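Local coordinates for citrate synthase (Pyrobaculum aerophilum, PDB 2IBP), which probably catalyses the condensation of oxaloacetate with acetyl-CoA and water to give citrate and CoA, a step of the tricarboxylic acid cycle, at residues 51-56 with 208-213; 287-292 with 296-301; 328-333 with 341-346. All blocks are in the same frame, centred on the assembly; numbering follows the deposited sequence.

Interaction 1. Residues 51-56 with 208-213; sequences YRIEEL and LILHAD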
loop_
_atom_site.group_PDB
_atom_site.type_symbol
_atom_site.label_atom_id
_atom_site.label_comp_id
_atom_site.label_asym_id
_atom_site.label_seq_id
_atom_site.Cartn_x
_atom_site.Cartn_y
_atom_site.Cartn_z
ATOM N N TYR A 51 20.333 -20.176 4.831
ATOM C CA TYR A 51 19.925 -21.543 5.189
ATOM C C TYR A 51 18.888 -22.131 4.256
ATOM O O TYR A 51 17.881 -21.491 3.967
ATOM C CB TYR A 51 19.364 -21.572 6.612
ATOM C CG TYR A 51 20.370 -21.200 7.656
ATOM C CD1 TYR A 51 21.167 -22.168 8.241
ATOM C CD2 TYR A 51 20.557 -19.884 8.034
ATOM C CE1 TYR A 51 22.093 -21.836 9.201
ATOM C CE2 TYR A 51 21.482 -19.540 8.995
ATOM C CZ TYR A 51 22.259 -20.526 9.556
ATOM O OH TYR A 51 23.197 -20.216 10.515
ATOM N N ARG A 52 19.103 -23.362 3.791
ATOM C CA ARG A 52 18.137 -24.010 2.911
ATOM C C ARG A 52 16.823 -24.260 3.633
ATOM O O ARG A 52 16.803 -24.637 4.809
ATOM C CB ARG A 52 18.690 -25.329 2.370
ATOM C CG ARG A 52 19.830 -25.143 1.394
ATOM C CD ARG A 52 20.197 -26.432 0.684
ATOM N NE ARG A 52 19.092 -26.950 -0.116
ATOM C CZ ARG A 52 19.169 -28.034 -0.883
ATOM N NH1 ARG A 52 18.103 -28.441 -1.552
ATOM N NH2 ARG A 52 20.304 -28.718 -0.966
ATOM N N ILE A 53 15.723 -24.053 2.918
ATOM C CA ILE A 53 14.410 -24.258 3.496
ATOM C C ILE A 53 14.215 -25.676 4.017
ATOM O O ILE A 53 13.547 -25.857 5.043
ATOM C CB ILE A 53 13.270 -23.885 2.516
ATOM C CG1 ILE A 53 11.947 -23.712 3.263
ATOM C CG2 ILE A 53 13.162 -24.916 1.385
ATOM C CD1 ILE A 53 11.946 -22.562 4.234
ATOM N N GLU A 54 14.773 -26.676 3.336
ATOM C CA GLU A 54 14.650 -28.063 3.824
ATOM C C GLU A 54 15.185 -28.194 5.250
ATOM O O GLU A 54 14.582 -28.861 6.098
ATOM C CB GLU A 54 15.415 -29.056 2.942
ATOM C CG GLU A 54 14.828 -29.276 1.590
ATOM C CD GLU A 54 15.168 -28.182 0.607
ATOM O OE1 GLU A 54 16.027 -27.307 0.917
ATOM O OE2 GLU A 54 14.606 -28.243 -0.506
ATOM N N GLU A 55 16.340 -27.586 5.507
ATOM C CA GLU A 55 16.964 -27.673 6.825
ATOM C C GLU A 55 16.118 -26.969 7.879
ATOM O O GLU A 55 15.948 -27.458 8.988
ATOM C CB GLU A 55 18.362 -27.059 6.787
ATOM C CG GLU A 55 19.310 -27.755 5.837
ATOM C CD GLU A 55 19.556 -29.202 6.216
ATOM O OE1 GLU A 55 19.435 -29.539 7.416
ATOM O OE2 GLU A 55 19.887 -29.998 5.309
ATOM N N LEU A 56 15.587 -25.794 7.532
ATOM C CA LEU A 56 14.760 -25.051 8.458
ATOM C C LEU A 56 13.438 -25.759 8.724
ATOM O O LEU A 56 12.990 -25.832 9.866
ATOM C CB LEU A 56 14.506 -23.649 7.933
ATOM C CG LEU A 56 15.759 -22.794 7.748
ATOM C CD1 LEU A 56 15.423 -21.425 7.104
ATOM C CD2 LEU A 56 16.481 -22.597 9.098
ATOM N N LEU A 208 3.861 -21.846 8.124
ATOM C CA LEU A 208 4.372 -20.524 8.455
ATOM C C LEU A 208 5.844 -20.423 8.077
ATOM O O LEU A 208 6.292 -19.413 7.556
ATOM C CB LEU A 208 4.149 -20.185 9.925
ATOM C CG LEU A 208 2.716 -20.025 10.407
ATOM C CD1 LEU A 208 2.690 -19.777 11.889
ATOM C CD2 LEU A 208 1.945 -18.945 9.672
ATOM N N ILE A 209 6.618 -21.454 8.385
ATOM C CA ILE A 209 8.016 -21.441 7.985
ATOM C C ILE A 209 8.137 -21.342 6.471
ATOM O O ILE A 209 8.879 -20.532 5.934
ATOM C CB ILE A 209 8.720 -22.749 8.419
ATOM C CG1 ILE A 209 8.817 -22.786 9.945
ATOM C CG2 ILE A 209 10.090 -22.877 7.742
ATOM C CD1 ILE A 209 9.317 -24.105 10.504
ATOM N N LEU A 210 7.370 -22.165 5.772
ATOM C CA LEU A 210 7.532 -22.291 4.335
ATOM C C LEU A 210 7.164 -21.067 3.543
ATOM O O LEU A 210 7.671 -20.898 2.454
ATOM C CB LEU A 210 6.766 -23.483 3.784
ATOM C CG LEU A 210 7.267 -24.866 4.221
ATOM C CD1 LEU A 210 6.300 -25.899 3.633
ATOM C CD2 LEU A 210 8.713 -25.132 3.818
ATOM N N HIS A 211 6.295 -20.220 4.082
ATOM C CA HIS A 211 5.846 -19.047 3.338
ATOM C C HIS A 211 6.364 -17.740 3.896
ATOM O O HIS A 211 5.941 -16.672 3.457
ATOM C CB HIS A 211 4.317 -19.057 3.286
ATOM C CG HIS A 211 3.771 -20.240 2.539
ATOM N ND1 HIS A 211 3.707 -21.499 3.097
ATOM C CD2 HIS A 211 3.331 -20.369 1.261
ATOM C CE1 HIS A 211 3.275 -22.360 2.187
ATOM N NE2 HIS A 211 3.019 -21.695 1.070
ATOM N N ALA A 212 7.330 -17.818 4.815
ATOM C CA ALA A 212 7.835 -16.640 5.521
ATOM C C ALA A 212 8.409 -15.544 4.631
ATOM O O ALA A 212 8.257 -14.351 4.946
ATOM C CB ALA A 212 8.822 -17.049 6.582
ATOM N N ASP A 213 9.107 -15.934 3.567
ATOM C CA ASP A 213 9.591 -14.949 2.594
ATOM C C ASP A 213 9.791 -15.613 1.255
ATOM O O ASP A 213 10.028 -16.823 1.181
ATOM C CB ASP A 213 10.884 -14.262 3.017
ATOM C CG ASP A 213 11.087 -12.948 2.276
ATOM O OD1 ASP A 213 10.154 -12.119 2.306
ATOM O OD2 ASP A 213 12.139 -12.752 1.624
#

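Interaction 2. Residues 287-292 with 296-301; sequences VGHRVY and DPRAKI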
loop_
_atom_site.group_PDB
_atom_site.type_symbol
_atom_site.label_atom_id
_atom_site.label_comp_id
_atom_site.label_asym_id
_atom_site.label_seq_id
_atom_site.Cartn_x
_atom_site.Cartn_y
_atom_site.Cartn_z
ATOM N N VAL A 287 0.510 -25.795 -10.769
ATOM C CA VAL A 287 1.511 -26.460 -11.596
ATOM C C VAL A 287 2.181 -25.373 -12.431
ATOM O O VAL A 287 1.509 -24.573 -13.084
ATOM C CB VAL A 287 0.904 -27.548 -12.502
ATOM C CG1 VAL A 287 1.955 -28.081 -13.462
ATOM C CG2 VAL A 287 0.323 -28.685 -11.632
ATOM N N GLY A 288 3.504 -25.361 -12.409
ATOM C CA GLY A 288 4.258 -24.322 -13.094
ATOM C C GLY A 288 4.502 -23.156 -12.158
ATOM O O GLY A 288 3.717 -22.902 -11.232
ATOM N N HIS A 289 5.549 -22.388 -12.445
ATOM C CA HIS A 289 5.909 -21.261 -11.605
ATOM C C HIS A 289 6.797 -20.321 -12.406
ATOM O O HIS A 289 7.582 -20.766 -13.247
ATOM C CB HIS A 289 6.651 -21.761 -10.364
ATOM C CG HIS A 289 6.658 -20.786 -9.226
ATOM N ND1 HIS A 289 7.641 -19.832 -9.062
ATOM C CD2 HIS A 289 5.836 -20.663 -8.156
ATOM C CE1 HIS A 289 7.396 -19.129 -7.970
ATOM N NE2 HIS A 289 6.312 -19.619 -7.395
ATOM N N ARG A 290 6.668 -19.030 -12.133
ATOM C CA ARG A 290 7.447 -18.024 -12.835
ATOM C C ARG A 290 8.934 -18.130 -12.493
ATOM O O ARG A 290 9.788 -17.783 -13.306
ATOM C CB ARG A 290 6.919 -16.642 -12.477
ATOM C CG ARG A 290 7.338 -15.542 -13.419
ATOM C CD ARG A 290 6.758 -14.228 -12.940
ATOM N NE ARG A 290 7.221 -13.930 -11.587
ATOM C CZ ARG A 290 8.309 -13.218 -11.306
ATOM N NH1 ARG A 290 9.016 -12.671 -12.285
ATOM N NH2 ARG A 290 8.656 -13.007 -10.045
ATOM N N VAL A 291 9.238 -18.617 -11.294
ATOM C CA VAL A 291 10.615 -18.771 -10.850
ATOM C C VAL A 291 11.069 -20.233 -10.826
ATOM O O VAL A 291 12.091 -20.581 -11.427
ATOM C CB VAL A 291 10.826 -18.161 -9.450
ATOM C CG1 VAL A 291 12.278 -18.269 -9.059
ATOM C CG2 VAL A 291 10.387 -16.701 -9.425
ATOM N N TYR A 292 10.325 -21.093 -10.133
ATOM C CA TYR A 292 10.691 -22.501 -10.064
ATOM C C TYR A 292 10.499 -23.235 -11.390
ATOM O O TYR A 292 9.376 -23.294 -11.927
ATOM C CB TYR A 292 9.908 -23.243 -8.965
ATOM C CG TYR A 292 10.262 -22.773 -7.581
ATOM C CD1 TYR A 292 11.541 -22.961 -7.077
ATOM C CD2 TYR A 292 9.313 -22.170 -6.764
ATOM C CE1 TYR A 292 11.873 -22.507 -5.819
ATOM C CE2 TYR A 292 9.637 -21.720 -5.500
ATOM C CZ TYR A 292 10.911 -21.903 -5.029
ATOM O OH TYR A 292 11.236 -21.460 -3.762
ATOM N N ASP A 296 8.839 -27.204 -6.609
ATOM C CA ASP A 296 8.935 -26.172 -5.580
ATOM C C ASP A 296 9.363 -26.903 -4.307
ATOM O O ASP A 296 8.681 -27.825 -3.857
ATOM C CB ASP A 296 7.543 -25.548 -5.443
ATOM C CG ASP A 296 7.438 -24.471 -4.380
ATOM O OD1 ASP A 296 8.298 -24.391 -3.480
ATOM O OD2 ASP A 296 6.429 -23.730 -4.455
ATOM N N PRO A 297 10.468 -26.468 -3.682
ATOM C CA PRO A 297 10.915 -27.177 -2.488
ATOM C C PRO A 297 9.910 -27.119 -1.351
ATOM O O PRO A 297 9.844 -28.039 -0.520
ATOM C CB PRO A 297 12.208 -26.448 -2.101
ATOM C CG PRO A 297 12.100 -25.106 -2.736
ATOM C CD PRO A 297 11.308 -25.300 -3.989
ATOM N N ARG A 298 9.153 -26.029 -1.301
ATOM C CA ARG A 298 8.155 -25.867 -0.280
ATOM C C ARG A 298 7.047 -26.877 -0.521
ATOM O O ARG A 298 6.445 -27.392 0.423
ATOM C CB ARG A 298 7.588 -24.461 -0.322
ATOM C CG ARG A 298 8.623 -23.370 -0.104
ATOM C CD ARG A 298 8.051 -22.024 -0.417
ATOM N NE ARG A 298 7.625 -21.973 -1.807
ATOM C CZ ARG A 298 6.926 -20.979 -2.328
ATOM N NH1 ARG A 298 6.601 -19.929 -1.586
ATOM N NH2 ARG A 298 6.521 -21.059 -3.581
ATOM N N ALA A 299 6.777 -27.150 -1.794
ATOM C CA ALA A 299 5.706 -28.091 -2.152
ATOM C C ALA A 299 6.066 -29.516 -1.753
ATOM O O ALA A 299 5.227 -30.250 -1.214
ATOM C CB ALA A 299 5.406 -28.007 -3.654
ATOM N N LYS A 300 7.323 -29.879 -1.970
ATOM C CA LYS A 300 7.816 -31.224 -1.651
ATOM C C LYS A 300 7.648 -31.493 -0.155
ATOM O O LYS A 300 7.138 -32.532 0.267
ATOM C CB LYS A 300 9.274 -31.361 -2.068
ATOM C CG LYS A 300 9.825 -32.764 -1.902
ATOM C CD LYS A 300 11.146 -32.950 -2.645
ATOM C CE LYS A 300 10.963 -32.874 -4.167
ATOM N NZ LYS A 300 12.256 -32.963 -4.919
ATOM N N ILE A 301 8.030 -30.503 0.639
ATOM C CA ILE A 301 7.940 -30.607 2.073
ATOM C C ILE A 301 6.499 -30.624 2.548
ATOM O O ILE A 301 6.121 -31.432 3.400
ATOM C CB ILE A 301 8.670 -29.428 2.749
ATOM C CG1 ILE A 301 10.156 -29.439 2.377
ATOM C CG2 ILE A 301 8.498 -29.466 4.257
ATOM C CD1 ILE A 301 10.895 -28.161 2.736
HETATM O O HOH W 1 4.800 -19.073 -5.004
#

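Interaction 3. Residues 328-333 with 341-346; sequences QEVLSH and LYPNVD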
loop_
_atom_site.group_PDB
_atom_site.type_symbol
_atom_site.label_atom_id
_atom_site.label_comp_id
_atom_site.label_asym_id
_atom_site.label_seq_id
_atom_site.Cartn_x
_atom_site.Cartn_y
_atom_site.Cartn_z
ATOM N N GLN A 328 1.284 -37.377 -9.944
ATOM C CA GLN A 328 1.983 -38.481 -10.594
ATOM C C GLN A 328 1.926 -38.382 -12.117
ATOM O O GLN A 328 2.948 -38.537 -12.799
ATOM C CB GLN A 328 1.418 -39.804 -10.098
ATOM C CG GLN A 328 1.735 -40.041 -8.621
ATOM C CD GLN A 328 0.915 -41.154 -7.993
ATOM O OE1 GLN A 328 0.898 -41.305 -6.769
ATOM N NE2 GLN A 328 0.200 -41.912 -8.819
ATOM N N GLU A 329 0.771 -37.988 -12.634
ATOM C CA GLU A 329 0.602 -37.838 -14.072
ATOM C C GLU A 329 1.436 -36.680 -14.597
ATOM O O GLU A 329 2.125 -36.809 -15.617
ATOM C CB GLU A 329 -0.874 -37.676 -14.433
ATOM C CG GLU A 329 -1.693 -38.931 -14.145
ATOM C CD GLU A 329 -1.218 -40.153 -14.938
ATOM O OE1 GLU A 329 -0.673 -39.984 -16.053
ATOM O OE2 GLU A 329 -1.436 -41.288 -14.464
ATOM N N VAL A 330 1.430 -35.570 -13.864
ATOM C CA VAL A 330 2.226 -34.408 -14.251
ATOM C C VAL A 330 3.720 -34.760 -14.311
ATOM O O VAL A 330 4.417 -34.390 -15.261
ATOM C CB VAL A 330 2.021 -33.225 -13.285
ATOM C CG1 VAL A 330 3.166 -32.209 -13.425
ATOM C CG2 VAL A 330 0.660 -32.595 -13.492
ATOM N N LEU A 331 4.193 -35.509 -13.322
ATOM C CA LEU A 331 5.612 -35.860 -13.244
ATOM C C LEU A 331 6.057 -36.902 -14.278
ATOM O O LEU A 331 7.242 -36.980 -14.613
ATOM C CB LEU A 331 5.960 -36.350 -11.836
ATOM C CG LEU A 331 5.801 -35.333 -10.702
ATOM C CD1 LEU A 331 6.121 -35.985 -9.361
ATOM C CD2 LEU A 331 6.698 -34.127 -10.935
ATOM N N SER A 332 5.114 -37.695 -14.780
ATOM C CA SER A 332 5.427 -38.751 -15.749
ATOM C C SER A 332 5.150 -38.342 -17.192
ATOM O O SER A 332 5.517 -39.056 -18.123
ATOM C CB SER A 332 4.623 -40.011 -15.429
ATOM O OG SER A 332 3.227 -39.789 -15.593
ATOM N N HIS A 333 4.483 -37.210 -17.380
ATOM C CA HIS A 333 4.132 -36.741 -18.715
ATOM C C HIS A 333 5.314 -35.927 -19.234
ATOM O O HIS A 333 5.634 -34.883 -18.669
ATOM C CB HIS A 333 2.887 -35.863 -18.650
ATOM C CG HIS A 333 2.168 -35.725 -19.957
ATOM N ND1 HIS A 333 0.885 -36.194 -20.150
ATOM C CD2 HIS A 333 2.570 -35.226 -21.150
ATOM C CE1 HIS A 333 0.512 -35.948 -21.394
ATOM N NE2 HIS A 333 1.519 -35.367 -22.023
ATOM N N LEU A 341 7.458 -27.646 -15.938
ATOM C CA LEU A 341 6.223 -27.374 -15.222
ATOM C C LEU A 341 6.063 -28.413 -14.121
ATOM O O LEU A 341 5.847 -29.591 -14.391
ATOM C CB LEU A 341 5.032 -27.425 -16.184
ATOM C CG LEU A 341 5.105 -26.456 -17.359
ATOM C CD1 LEU A 341 3.982 -26.733 -18.354
ATOM C CD2 LEU A 341 5.072 -25.018 -16.863
ATOM N N TYR A 342 6.227 -27.975 -12.878
ATOM C CA TYR A 342 6.121 -28.855 -11.729
ATOM C C TYR A 342 5.106 -28.313 -10.726
ATOM O O TYR A 342 4.817 -27.117 -10.713
ATOM C CB TYR A 342 7.463 -28.947 -10.994
ATOM C CG TYR A 342 8.575 -29.545 -11.821
ATOM C CD1 TYR A 342 9.270 -28.777 -12.741
ATOM C CD2 TYR A 342 8.919 -30.880 -11.683
ATOM C CE1 TYR A 342 10.279 -29.324 -13.505
ATOM C CE2 TYR A 342 9.916 -31.436 -12.448
ATOM C CZ TYR A 342 10.594 -30.655 -13.354
ATOM O OH TYR A 342 11.613 -31.209 -14.097
ATOM N N PRO A 343 4.666 -29.178 -9.804
ATOM C CA PRO A 343 3.804 -28.659 -8.769
ATOM C C PRO A 343 4.511 -27.597 -7.937
ATOM O O PRO A 343 5.750 -27.653 -7.725
ATOM C CB PRO A 343 3.501 -29.887 -7.899
ATOM C CG PRO A 343 3.678 -31.056 -8.818
ATOM C CD PRO A 343 4.841 -30.636 -9.691
ATOM N N ASN A 344 3.744 -26.595 -7.549
ATOM C CA ASN A 344 4.225 -25.590 -6.623
ATOM C C ASN A 344 3.447 -25.745 -5.307
ATOM O O ASN A 344 2.557 -26.589 -5.189
ATOM C CB ASN A 344 4.159 -24.189 -7.225
ATOM C CG ASN A 344 2.750 -23.699 -7.431
ATOM O OD1 ASN A 344 1.910 -23.795 -6.536
ATOM N ND2 ASN A 344 2.503 -23.081 -8.579
ATOM N N VAL A 345 3.833 -25.000 -4.281
ATOM C CA VAL A 345 3.244 -25.216 -2.965
ATOM C C VAL A 345 1.714 -25.124 -2.961
ATOM O O VAL A 345 1.047 -25.843 -2.201
ATOM C CB VAL A 345 3.884 -24.274 -1.917
ATOM C CG1 VAL A 345 3.430 -22.851 -2.170
ATOM C CG2 VAL A 345 3.541 -24.750 -0.497
ATOM N N ASP A 346 1.151 -24.286 -3.828
ATOM C CA ASP A 346 -0.303 -24.102 -3.891
ATOM C C ASP A 346 -1.041 -25.386 -4.301
ATOM O O ASP A 346 -2.236 -25.534 -4.068
ATOM C CB ASP A 346 -0.654 -22.979 -4.864
ATOM C CG ASP A 346 -0.078 -21.642 -4.447
ATOM O OD1 ASP A 346 0.117 -21.426 -3.227
ATOM O OD2 ASP A 346 0.177 -20.811 -5.348
HETATM O O HOH W 2 6.699 -32.135 -14.277
#

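Interaction 1. Residues 51-56 with 208-213
The opening turn of helix 53-59 sits against the closing turn of helix 198-210, with the CA of I53 7.2 Å from the CA of L210 and the CA of L56 7.7 Å from the CA of I209. This is helix-to-helix packing inside the mainly helical citrate synthase fold, made where one helix starts and the other ends. The four side chains that meet are all apolar and buried. I53 and I209 share the contact about equally, each taking part in two of the three side-chain pairs. CG1 of I53 stands anti to the backbone N (chi1 -163°), and that swings the ethyl branch across to the other helix, leaving CG2 between the backbone N and the carbonyl carbon. The CG1 atom of I53 then presses on CD2 of L210 at 3.6 Å, the two side chains crossing at about a right angle. One carbon further out, CD1 of I53 reaches CG2 of I209 at 4.0 Å, so the ethyl group bridges two consecutive residues of helix 198-210. I209 works with both of its branches: the CG2 methyl faces I53, while the longer branch runs toward L56. The side chain of L56 itself comes only loosely up, its CB 4.5 Å from CG2 of I209. I53 and L56 also touch Y48, whose hydroxyl is hydrogen-bonded to the I209 carbonyl, near the point where helix 198-210 ends; L210 continues onto I301 and F302 of helix 297-313. On the L56 side the last atom in the line is CD1 of I209, which ends against the backbone carbonyl O of L56 at 4.1 Å.

Interaction 2. Residues 287-292 with 296-301
The ring of Y292 overlaps D296 and P297, which lie over one of its faces. CA of D296 is 4.2 Å from the ring centroid of Y292 and close to the ring normal, a CH-pi contact, and CD of P297 makes a second one further from the normal, 3.4 Å from CE1 of Y292. The D296 carboxylate joins the stack with its plane only 24° from that of the ring. R298, by contrast, brings its NH2 to the ring's edge near CE2. The Y292 hydroxyl goes elsewhere, to H214 NE2. Helix 297-313 begins here, with D296 as its N-cap. OD1 of D296 takes the backbone N of R298 from above the carboxylate plane in a capping bond of 2.9 Å, and also receives NE of the same arginine through its syn lone pair, at 3.0 Å and almost straight (174°). NH2 of R298 completes the side-on salt bridge to OD2 of D296 at 2.8 Å. The bend at chi3 (-60°) folds the R298 chain back on its own helix start and presents NE and NH2 together. V345 N is a further donor to OD2. Replacing D296 with a leucine would remove both oxygens, and would probably leave the guanidinium of R298 without its mate and free to turn, and the first-turn amide of R298 without its cap. The predicted active-site residue H289 lies three residues before Y292 in the same loop: CD2 of Y292 lies over the centre of its ring face, and ND1 accepts the backbone N of both V291 and Y292. A water in the plane of the H289 ring sits 2.9 Å from NE2 of H289 and accepts from NH2 of R298 at 3.0 Å.

Interaction 3. Residues 328-333 with 341-346
The ring of Y342 meets L331 obliquely, with CD2 of the tyrosine 4.0 Å from CD2 of the leucine, the two side chains running nearly perpendicular. Over one face of the ring, displaced toward its rim, sits a water 3.6 Å above the plane. That water donates to the backbone O of L341 at 2.7 Å and more weakly to the backbone O of V330, so it ties the last turn of helix 319-332 to the passing loop. The same L331 methyl sits over the junction of Y342 and P343, 4.1 Å from CD of P343. With CG of L331 anti to the carbonyl carbon (chi1 -64°), an extended chi2 (177°) carries CD2 to the loop. One residue earlier, V330 uses CG1, anti to its backbone N, to approach the L341 carbonyl O at 3.9 Å and the proline CD a little further off. The arrangement is a helix end packed against an extended loop of the citrate synthase fold, the loop that runs on to the predicted active-site residue D346. V330 also touches V273 and L284, and L331 O bonds to Q337 of the next helix. Beyond P343 the loop folds on itself in an Asx turn: OD1 of N344 accepts the backbone N of D346 at 2.9 Å, the donor lying in the carbonyl plane at a C=O...donor angle of 152°. The amide's other end, ND2 of N344, reaches G288 O, which fixes how the amide is turned.

In the fold
Interactions 1 and 2 are buried, whereas interaction 3 is partly buried and lies furthest from the centre of the chain. Chemistry follows place: interaction 1 is wholly apolar across its helices; across interaction 2 a tyrosine ring stacks on D296 and P297 and a water bridges H289 and R298, the salt bridge being internal to the helix start; interaction 3 is apolar packing at a helix end, helped by one water. Helix 297-313 connects the first two: P297 touches I53 and E54, I301 touches E54 and L210, and R298 packs on the L210 carbonyl. G288 N bonds to Y342 O between interactions 2 and 3, whose predicted active-site residues, H289 and D346, have side chains about 6 Å apart.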